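Long-range contact in Mgp-operon protein 3 (Mycoplasma pneumoniae, PDB 6RJ1), which probably works with adhesin P1 in attaching the bacterium to sugar-bearing host cells: residues V54-S59 against A456-L461. Numbering follows the deposited sequence.
Sequences VALVRS and AQLAYL
A456, L458 and Y460 meet R58, L56 and V54 between two strands of one mixed sheet. The sequence belongs to the P110-like adhesins, and its MgpC family is grouped with beta-propellers. Strands 52-59 and 457-461 are not neighbours in the sheet: 457-461 is one outermost strand, and 52-59 lies next to the other, 40-48. Segments 54-59 and 457-461 face each other across an apolar layer, nearly antiparallel (154°), with axes 7.7 Å apart at closest approach.

A456 and Q457 form a classic beta bulge against strand 464-468. L56 CD2 lies against the backbone here, 3.6 Å from A456 C and close to Q457 N. A456 CB is 4.4 Å from R58 NH1, approaching the guanidinium obliquely. That NH1 bonds to H452 O, which ties strand 52-59 to the C-terminal part of helix 446-454.

L458 points toward V54 and L56. Its CG sits between the backbone N and the carbonyl carbon (chi1 62°). CD2 packs on L56 CB at 3.4 Å and touches A55 C at 3.7 Å. V54 CG1 meets both methyls, 3.9 Å from L458 CD2 and 4.0 Å from L458 CD1. The backbone of L458 is held from strand 40-48: D44 OD2 accepts from its N, and K46 NZ donates to its O.

Y460 crosses V54 at about a right angle. V115 and I117 of strand 114-121 also pack on V54. The Y460 hydroxyl bonds to E483 OE2 and K52 NZ, which hold the far end of the ring. V54 CG2, anti to its own carbonyl carbon, approaches the ring obliquely and lies 4.1 Å from Y460 CD2.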
loop_
_atom_site.group_PDB
_atom_site.type_symbol
_atom_site.label_atom_id
_atom_site.label_comp_id
_atom_site.label_asym_id
_atom_site.label_seq_id
_atom_site.Cartn_x
_atom_site.Cartn_y
_atom_site.Cartn_z
ATOM N N VAL A 54 -13.804 -1.464 -20.738
ATOM C CA VAL A 54 -14.227 -1.275 -19.354
ATOM C C VAL A 54 -13.519 -0.037 -18.792
ATOM O O VAL A 54 -12.311 0.096 -18.965
ATOM C CB VAL A 54 -13.938 -2.554 -18.518
ATOM C CG1 VAL A 54 -14.393 -2.392 -17.075
ATOM C CG2 VAL A 54 -14.586 -3.784 -19.152
ATOM N N ALA A 55 -14.270 0.872 -18.144
ATOM C CA ALA A 55 -13.712 2.095 -17.550
ATOM C C ALA A 55 -14.112 2.241 -16.074
ATOM O O ALA A 55 -15.097 1.648 -15.646
ATOM C CB ALA A 55 -14.149 3.319 -18.349
ATOM N N LEU A 56 -13.327 3.006 -15.300
ATOM C CA LEU A 56 -13.554 3.285 -13.884
ATOM C C LEU A 56 -13.577 4.799 -13.691
ATOM O O LEU A 56 -12.616 5.493 -14.041
ATOM C CB LEU A 56 -12.451 2.643 -13.021
ATOM C CG LEU A 56 -12.547 2.806 -11.497
ATOM C CD1 LEU A 56 -13.856 2.245 -10.956
ATOM C CD2 LEU A 56 -11.372 2.149 -10.812
ATOM N N VAL A 57 -14.680 5.308 -13.152
ATOM C CA VAL A 57 -14.860 6.746 -12.937
ATOM C C VAL A 57 -15.277 7.068 -11.497
ATOM O O VAL A 57 -16.058 6.324 -10.897
ATOM C CB VAL A 57 -15.836 7.397 -13.972
ATOM C CG1 VAL A 57 -15.240 7.431 -15.380
ATOM C CG2 VAL A 57 -17.204 6.721 -13.966
ATOM N N ARG A 58 -14.800 8.204 -10.978
ATOM C CA ARG A 58 -15.128 8.685 -9.640
ATOM C C ARG A 58 -15.366 10.191 -9.649
ATOM O O ARG A 58 -14.888 10.871 -10.544
ATOM C CB ARG A 58 -14.036 8.280 -8.621
ATOM C CG ARG A 58 -12.715 9.003 -8.772
ATOM C CD ARG A 58 -11.644 8.406 -7.891
ATOM N NE ARG A 58 -10.337 9.002 -8.181
ATOM C CZ ARG A 58 -9.202 8.643 -7.600
ATOM N NH1 ARG A 58 -9.192 7.680 -6.685
ATOM N NH2 ARG A 58 -8.067 9.243 -7.926
ATOM N N SER A 59 -16.095 10.712 -8.660
ATOM C CA SER A 59 -16.385 12.141 -8.563
ATOM C C SER A 59 -15.888 12.702 -7.246
ATOM O O SER A 59 -16.042 12.053 -6.209
ATOM C CB SER A 59 -17.882 12.397 -8.721
ATOM O OG SER A 59 -18.276 13.655 -8.201
ATOM N N ALA A 456 -9.797 3.069 -7.427
ATOM C CA ALA A 456 -8.614 3.495 -8.172
ATOM C C ALA A 456 -8.159 2.582 -9.327
ATOM O O ALA A 456 -7.718 3.101 -10.358
ATOM C CB ALA A 456 -7.454 3.707 -7.200
ATOM N N GLN A 457 -8.197 1.250 -9.145
ATOM C CA GLN A 457 -7.696 0.316 -10.165
ATOM C C GLN A 457 -8.676 -0.810 -10.450
ATOM O O GLN A 457 -9.261 -1.347 -9.511
ATOM C CB GLN A 457 -6.352 -0.295 -9.710
ATOM C CG GLN A 457 -5.287 0.705 -9.286
ATOM C CD GLN A 457 -4.027 0.004 -8.872
ATOM O OE1 GLN A 457 -3.264 -0.475 -9.717
ATOM N NE2 GLN A 457 -3.780 -0.066 -7.565
ATOM N N LEU A 458 -8.814 -1.215 -11.727
ATOM C CA LEU A 458 -9.724 -2.305 -12.081
ATOM C C LEU A 458 -9.080 -3.430 -12.911
ATOM O O LEU A 458 -7.965 -3.297 -13.419
ATOM C CB LEU A 458 -11.043 -1.816 -12.750
ATOM C CG LEU A 458 -11.026 -1.055 -14.095
ATOM C CD1 LEU A 458 -10.814 -1.970 -15.252
ATOM C CD2 LEU A 458 -12.376 -0.490 -14.371
ATOM N N ALA A 459 -9.827 -4.543 -13.033
ATOM C CA ALA A 459 -9.499 -5.750 -13.782
ATOM C C ALA A 459 -10.791 -6.466 -14.137
ATOM O O ALA A 459 -11.726 -6.499 -13.327
ATOM C CB ALA A 459 -8.617 -6.666 -12.948
ATOM N N TYR A 460 -10.852 -7.023 -15.360
ATOM C CA TYR A 460 -12.010 -7.772 -15.840
ATOM C C TYR A 460 -11.609 -9.230 -16.026
ATOM O O TYR A 460 -10.603 -9.516 -16.674
ATOM C CB TYR A 460 -12.571 -7.164 -17.143
ATOM C CG TYR A 460 -13.736 -7.935 -17.729
ATOM C CD1 TYR A 460 -13.524 -9.057 -18.524
ATOM C CD2 TYR A 460 -15.049 -7.543 -17.489
ATOM C CE1 TYR A 460 -14.591 -9.778 -19.059
ATOM C CE2 TYR A 460 -16.127 -8.256 -18.021
ATOM C CZ TYR A 460 -15.890 -9.369 -18.812
ATOM O OH TYR A 460 -16.931 -10.083 -19.353
ATOM N N LEU A 461 -12.407 -10.143 -15.469
ATOM C CA LEU A 461 -12.183 -11.582 -15.572
ATOM C C LEU A 461 -13.499 -12.349 -15.699
ATOM O O LEU A 461 -14.184 -12.577 -14.697
ATOM C CB LEU A 461 -11.340 -12.113 -14.389
ATOM C CG LEU A 461 -10.842 -13.571 -14.499
ATOM C CD1 LEU A 461 -9.703 -13.695 -15.492
ATOM C CD2 LEU A 461 -10.423 -14.119 -13.143
#